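Local structure of nucleocapsid (Equine arteritis virus, 2I9F) at residues L17-Q20 with E21-T24; P55-Q58 with I59-V63. The protein probably binds RNA and packages the viral genome within the virion, and this chain is its capsid-forming domain, which assembles through dimers. All coordinates share one frame; numbering follows the deposited sequence.

Interaction 1: residues L17-Q20 with E21-T24; sequences LNQQ and ERAT
The side-chain amide of Asn18 and the carboxylate of Glu21 lie stacked, their planes only 16° apart, with Asn18 CG 3.6 Å from Glu21 CD. At the carboxylate, OE1 takes the backbone N-H of Asn18 in a nearly straight bond of 2.7 Å from Asn18 N, met on the anti side and 22° out of the carboxylate plane. Leu17 crosses the Glu21 side chain at about a right angle, its CD2 3.7 Å from Glu21 OE1, while OE2 forms a salt bridge with Lys62. Glu21 reaches back because its CG stands beside its own backbone N (chi1 -69°) and the chain then runs extended. The guanidinium of Arg22 is approached obliquely by Gln19 CG, 3.8 Å from Arg22 NH1, and the Gln19 amide stands steeply to it; Arg22 NH2 itself donates a hydrogen bond to Met34 O of a second subunit. Further along, Gln20 O accepts two hydrogen bonds from opposite faces of its plane, from Thr24 N and from Thr24 OG1, each 3.0 Å from Gln20 O. The first turn is set by Arg22 N to Asn18 O (2.9 Å) and Ala23 N to Gln19 O. The carboxylate of Glu21, in the first turn, probably also interacts favourably with the helix dipole. With Asn18 as N-cap and Glu21 returning to its backbone N, the arrangement is the Glu21 half of a capping box, opening helix 19-34.

Interaction 2: residues P55-Q58 with I59-V63; sequences PTKQ and IQRKV. With GOL (glycerol), chain F.
Lys57 and Arg61, one helical turn apart, cross at about a right angle, with the aliphatic part of the lysine laid over the arginine's flat head. Lys57 CG sits 3.6 Å above the plane of the Arg61 guanidinium, over its centre. Because the lysine chain bends at chi2 (60°), about its CB-CG bond, its ammonium leaves this face, and NZ stands 5.5 Å from Arg61 NH1, which should ease the repulsion of like charges. A glycerol, probably from the crystallisation liquor, spans the two: Lys57 NZ donates to its O3 at 2.9 Å, and Arg61 NH1 makes a weak bond to its O1. A water donates to Gln58 O at 2.7 Å and accepts a weak bond from Arg61 NE. These side chains belong to the short C-terminal helix 57-63, for which Thr56 is the N-cap; its side chain makes no capping bond, but Thr56 O receives Gln60 N at 2.9 Å and, weakly, Ile59 N. Pro55, just before the cap, covers the other side of the turn. Its ring meets Ile59 through CB, 3.8 Å from Ile59 CG2, while Pro55 CG packs on Val63 CG2. Gln60 crosses the ring at about a right angle, its NE2 3.5 Å from Pro55 CD. Leu47 of the second subunit packs on Pro55 and Val63, and Gly11 of the third on Lys57 and Gln60.

Interaction 1 comes first along the chain and begins helix 19-34; interaction 2 follows the antiparallel strands 39-42 and 47-53 and forms helix 57-63 near the C-terminus. Their centres nevertheless lie 11 Å apart, because the two helices pack on each other. Ile59 meets both Glu21, CG1 to CG at 3.9 Å, and Thr24, while Val63 rests on Leu17, in addition to the Glu21-Lys62 salt bridge. The capped start of the long helix is thereby joined to the C-terminal helix. Both interactions touch the second subunit and interaction 2 also meets the third, which places this helix pair at the contacts of the four-chain assembly.

Interaction 1: residues L17-Q20 with E21-T24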
ATOM      1  N   LEU A  17       9.634 -16.570  -9.118  1.00 21.94           N
ATOM      2  CA  LEU A  17      10.427 -16.137  -7.937  1.00 23.49           C
ATOM      3  C   LEU A  17      10.961 -17.298  -7.188  1.00 23.48           C
ATOM      4  O   LEU A  17      10.325 -18.330  -7.157  1.00 24.17           O
ATOM      5  CB  LEU A  17       9.583 -15.297  -6.961  1.00 24.43           C
ATOM      6  CG  LEU A  17       9.015 -13.970  -7.449  1.00 24.80           C
ATOM      7  CD1 LEU A  17       8.074 -13.449  -6.381  1.00 28.27           C
ATOM      8  CD2 LEU A  17      10.118 -12.931  -7.812  1.00 24.93           C
ATOM      9  N   ASN A  18      12.119 -17.148  -6.570  1.00 23.65           N
ATOM     10  CA  ASN A  18      12.677 -18.280  -5.835  1.00 24.16           C
ATOM     11  C   ASN A  18      12.156 -18.373  -4.397  1.00 23.43           C
ATOM     12  O   ASN A  18      11.374 -17.524  -3.976  1.00 23.13           O
ATOM     13  CB  ASN A  18      14.221 -18.340  -5.946  1.00 23.67           C
ATOM     14  CG  ASN A  18      14.910 -17.130  -5.355  1.00 25.01           C
ATOM     15  OD1 ASN A  18      15.857 -16.588  -5.950  1.00 28.10           O
ATOM     16  ND2 ASN A  18      14.499 -16.732  -4.185  1.00 18.81           N
ATOM     17  N   GLN A  19      12.571 -19.377  -3.635  1.00 21.58           N
ATOM     18  CA  GLN A  19      12.011 -19.530  -2.281  1.00 22.37           C
ATOM     19  C   GLN A  19      12.285 -18.331  -1.360  1.00 21.86           C
ATOM     20  O   GLN A  19      11.413 -17.904  -0.591  1.00 22.13           O
ATOM     21  CB  GLN A  19      12.485 -20.823  -1.615  1.00 22.33           C
ATOM     22  CG  GLN A  19      11.613 -21.209  -0.420  1.00 24.94           C
ATOM     23  CD  GLN A  19      12.354 -21.177   0.920  1.00 29.95           C
ATOM     24  OE1 GLN A  19      12.900 -20.139   1.335  1.00 31.57           O
ATOM     25  NE2 GLN A  19      12.371 -22.329   1.615  1.00 31.79           N
ATOM     26  N   GLN A  20      13.509 -17.823  -1.440  1.00 20.83           N
ATOM     27  CA  GLN A  20      13.933 -16.710  -0.625  1.00 21.09           C
ATOM     28  C   GLN A  20      13.140 -15.483  -0.982  1.00 18.69           C
ATOM     29  O   GLN A  20      12.735 -14.741  -0.105  1.00 19.55           O
ATOM     30  CB  GLN A  20      15.440 -16.438  -0.793  1.00 21.49           C
ATOM     31  CG  GLN A  20      15.883 -15.206   0.002  1.00 25.78           C
ATOM     32  CD  GLN A  20      17.280 -14.680  -0.298  1.00 33.78           C
ATOM     33  OE1 GLN A  20      18.146 -15.364  -0.888  1.00 35.56           O
ATOM     34  NE2 GLN A  20      17.526 -13.448   0.151  1.00 37.04           N
ATOM     35  N   GLU A  21      12.940 -15.258  -2.279  1.00 17.52           N
ATOM     36  CA  GLU A  21      12.169 -14.116  -2.763  1.00 16.57           C
ATOM     37  C   GLU A  21      10.723 -14.231  -2.283  1.00 15.68           C
ATOM     38  O   GLU A  21      10.158 -13.267  -1.772  1.00 14.73           O
ATOM     39  CB  GLU A  21      12.233 -14.030  -4.288  1.00 15.38           C
ATOM     40  CG  GLU A  21      13.649 -13.639  -4.735  1.00 21.18           C
ATOM     41  CD  GLU A  21      13.889 -13.818  -6.220  1.00 24.82           C
ATOM     42  OE1 GLU A  21      13.214 -14.656  -6.849  1.00 20.33           O
ATOM     43  OE2 GLU A  21      14.765 -13.099  -6.758  1.00 27.73           O
ATOM     44  N   ARG A  22      10.134 -15.406  -2.460  1.00 14.59           N
ATOM     45  CA  ARG A  22       8.783 -15.667  -1.927  1.00 15.53           C
ATOM     46  C   ARG A  22       8.684 -15.424  -0.441  1.00 15.07           C
ATOM     47  O   ARG A  22       7.765 -14.744  -0.054  1.00 16.39           O
ATOM     48  CB  ARG A  22       8.324 -17.096  -2.214  1.00 14.56           C
ATOM     49  CG  ARG A  22       8.003 -17.344  -3.622  1.00 18.05           C
ATOM     50  CD  ARG A  22       7.883 -18.873  -3.926  1.00 24.43           C
ATOM     51  NE  ARG A  22       6.990 -19.577  -2.993  1.00 31.96           N
ATOM     52  CZ  ARG A  22       7.282 -20.713  -2.337  1.00 34.63           C
ATOM     53  NH1 ARG A  22       8.474 -21.329  -2.470  1.00 33.78           N
ATOM     54  NH2 ARG A  22       6.372 -21.242  -1.530  1.00 33.51           N
ATOM     55  N   ALA A  23       9.591 -16.010   0.383  1.00 15.12           N
ATOM     56  CA  ALA A  23       9.606 -15.788   1.848  1.00 14.47           C
ATOM     57  C   ALA A  23       9.693 -14.271   2.193  1.00 14.89           C
ATOM     58  O   ALA A  23       8.951 -13.779   3.058  1.00 14.61           O
ATOM     59  CB  ALA A  23      10.769 -16.608   2.561  1.00 14.89           C
ATOM     60  N   THR A  24      10.567 -13.523   1.503  1.00 14.46           N
ATOM     61  CA  THR A  24      10.659 -12.031   1.701  1.00 14.29           C
ATOM     62  C   THR A  24       9.319 -11.334   1.423  1.00 14.21           C
ATOM     63  O   THR A  24       8.857 -10.488   2.202  1.00 15.56           O
ATOM     64  CB  THR A  24      11.762 -11.412   0.793  1.00 14.37           C
ATOM     65  OG1 THR A  24      13.006 -12.037   1.083  1.00 15.21           O
ATOM     66  CG2 THR A  24      11.945  -9.905   1.010  1.00 14.60           C
TER

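Interaction 2: residues P55-Q58 with I59-V63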
ATOM      1  N   PRO A  55       8.448  -4.022  -4.290  1.00 10.65           N
ATOM      2  CA  PRO A  55       9.315  -4.804  -3.465  1.00 11.04           C
ATOM      3  C   PRO A  55      10.733  -4.229  -3.429  1.00 11.91           C
ATOM      4  O   PRO A  55      11.088  -3.332  -4.227  1.00 12.34           O
ATOM      5  CB  PRO A  55       9.242  -6.210  -4.106  1.00 11.30           C
ATOM      6  CG  PRO A  55       8.943  -5.925  -5.555  1.00 10.58           C
ATOM      7  CD  PRO A  55       8.108  -4.689  -5.568  1.00 11.02           C
ATOM      8  N   THR A  56      11.502  -4.679  -2.456  1.00 12.81           N
ATOM      9  CA  THR A  56      12.929  -4.289  -2.332  1.00 15.46           C
ATOM     10  C   THR A  56      13.719  -4.505  -3.647  1.00 15.79           C
ATOM     11  O   THR A  56      13.326  -5.327  -4.516  1.00 14.54           O
ATOM     12  CB  THR A  56      13.575  -5.079  -1.219  1.00 15.30           C
ATOM     13  OG1 THR A  56      14.822  -4.480  -0.901  1.00 22.02           O
ATOM     14  CG2 THR A  56      13.791  -6.535  -1.641  1.00 14.83           C
ATOM     15  N   LYS A  57      14.795  -3.752  -3.823  1.00 15.66           N
ATOM     16  CA  LYS A  57      15.513  -3.723  -5.120  1.00 16.81           C
ATOM     17  C   LYS A  57      15.786  -5.069  -5.842  1.00 17.63           C
ATOM     18  O   LYS A  57      15.505  -5.176  -7.044  1.00 17.45           O
ATOM     19  CB  LYS A  57      16.827  -2.953  -4.974  1.00 16.60           C
ATOM     20  CG  LYS A  57      17.530  -2.634  -6.331  1.00 18.36           C
ATOM     21  CD  LYS A  57      16.588  -1.791  -7.193  1.00 23.42           C
ATOM     22  CE  LYS A  57      17.294  -1.010  -8.309  1.00 26.18           C
ATOM     23  NZ  LYS A  57      16.355  -0.247  -9.172  1.00 23.36           N
ATOM     24  N   GLN A  58      16.343  -6.050  -5.127  1.00 18.63           N
ATOM     25  CA  GLN A  58      16.731  -7.373  -5.686  1.00 22.01           C
ATOM     26  C   GLN A  58      15.558  -8.061  -6.365  1.00 22.32           C
ATOM     27  O   GLN A  58      15.707  -8.665  -7.426  1.00 21.65           O
ATOM     28  CB  GLN A  58      17.224  -8.312  -4.576  1.00 22.25           C
ATOM     29  CG  GLN A  58      18.145  -7.620  -3.540  1.00 29.40           C
ATOM     30  CD  GLN A  58      18.073  -8.276  -2.158  1.00 36.90           C
ATOM     31  OE1 GLN A  58      18.686  -9.318  -1.936  1.00 42.85           O
ATOM     32  NE2 GLN A  58      17.334  -7.660  -1.221  1.00 37.08           N
ATOM     33  N   ILE A  59      14.392  -7.949  -5.733  1.00 22.25           N
ATOM     34  CA  ILE A  59      13.140  -8.539  -6.254  1.00 23.44           C
ATOM     35  C   ILE A  59      12.516  -7.652  -7.332  1.00 24.52           C
ATOM     36  O   ILE A  59      12.055  -8.152  -8.361  1.00 22.72           O
ATOM     37  CB  ILE A  59      12.147  -8.838  -5.117  1.00 23.47           C
ATOM     38  CG1 ILE A  59      12.767  -9.912  -4.224  1.00 23.58           C
ATOM     39  CG2 ILE A  59      10.730  -9.356  -5.699  1.00 22.73           C
ATOM     40  CD1 ILE A  59      12.173  -9.980  -2.851  1.00 26.23           C
ATOM     41  N   GLN A  60      12.488  -6.339  -7.077  1.00 25.72           N
ATOM     42  CA  GLN A  60      12.093  -5.375  -8.090  1.00 27.57           C
ATOM     43  C   GLN A  60      12.787  -5.571  -9.470  1.00 29.48           C
ATOM     44  O   GLN A  60      12.100  -5.612 -10.506  1.00 29.41           O
ATOM     45  CB  GLN A  60      12.309  -3.957  -7.576  1.00 27.39           C
ATOM     46  CG  GLN A  60      11.988  -2.942  -8.630  1.00 28.40           C
ATOM     47  CD  GLN A  60      10.511  -2.843  -8.968  1.00 31.90           C
ATOM     48  OE1 GLN A  60      10.099  -1.878  -9.610  1.00 34.11           O
ATOM     49  NE2 GLN A  60       9.704  -3.835  -8.554  1.00 33.42           N
ATOM     50  N   ARG A  61      14.120  -5.668  -9.481  1.00 31.47           N
ATOM     51  CA  ARG A  61      14.895  -6.095 -10.672  1.00 34.13           C
ATOM     52  C   ARG A  61      14.267  -7.271 -11.448  1.00 35.03           C
ATOM     53  O   ARG A  61      14.143  -7.214 -12.666  1.00 35.92           O
ATOM     54  CB  ARG A  61      16.325  -6.491 -10.264  1.00 34.40           C
ATOM     55  CG  ARG A  61      17.256  -5.348  -9.882  1.00 36.00           C
ATOM     56  CD  ARG A  61      18.727  -5.842  -9.760  1.00 39.64           C
ATOM     57  NE  ARG A  61      19.191  -5.961  -8.365  1.00 43.16           N
ATOM     58  CZ  ARG A  61      19.965  -5.072  -7.736  1.00 42.85           C
ATOM     59  NH1 ARG A  61      20.371  -3.982  -8.371  1.00 43.58           N
ATOM     60  NH2 ARG A  61      20.339  -5.261  -6.466  1.00 43.28           N
ATOM     61  N   LYS A  62      13.889  -8.337 -10.740  1.00 36.73           N
ATOM     62  CA  LYS A  62      13.193  -9.503 -11.333  1.00 38.74           C
ATOM     63  C   LYS A  62      11.761  -9.206 -11.809  1.00 39.18           C
ATOM     64  O   LYS A  62      11.371  -9.609 -12.896  1.00 38.93           O
ATOM     65  CB  LYS A  62      13.145 -10.686 -10.349  1.00 39.29           C
ATOM     66  CG  LYS A  62      14.453 -11.005  -9.655  1.00 39.90           C
ATOM     67  CD  LYS A  62      15.361 -11.825 -10.524  1.00 43.58           C
ATOM     68  CE  LYS A  62      16.608 -12.246  -9.753  1.00 45.17           C
ATOM     69  NZ  LYS A  62      16.373 -13.454  -8.901  1.00 44.93           N
ATOM     70  N   VAL A  63      10.970  -8.516 -11.002  1.00 39.47           N
ATOM     71  CA  VAL A  63       9.567  -8.274 -11.381  1.00 40.62           C
ATOM     72  C   VAL A  63       9.340  -7.045 -12.267  1.00 40.99           C
ATOM     73  O   VAL A  63       8.229  -6.844 -12.770  1.00 41.84           O
ATOM     74  CB  VAL A  63       8.591  -8.236 -10.147  1.00 40.79           C
ATOM     75  CG1 VAL A  63       8.349  -9.660  -9.592  1.00 41.02           C
ATOM     76  CG2 VAL A  63       9.083  -7.287  -9.065  1.00 39.41           C
TER
HETATM   77  C1  GOL F 306      20.396  -2.903 -11.543  0.50 38.77           C
HETATM   78  O1  GOL F 306      21.456  -2.941 -10.612  0.50 40.43           O
HETATM   79  C2  GOL F 306      19.257  -2.057 -10.986  0.50 35.77           C
HETATM   80  O2  GOL F 306      19.712  -0.722 -10.874  0.50 31.79           O
HETATM   81  C3  GOL F 306      17.996  -2.176 -11.856  0.50 35.69           C
HETATM   82  O3  GOL F 306      16.825  -2.406 -11.076  0.50 34.40           O
HETATM   83  O   HOH W   1      17.968  -9.006  -8.823  1.00 46.32           O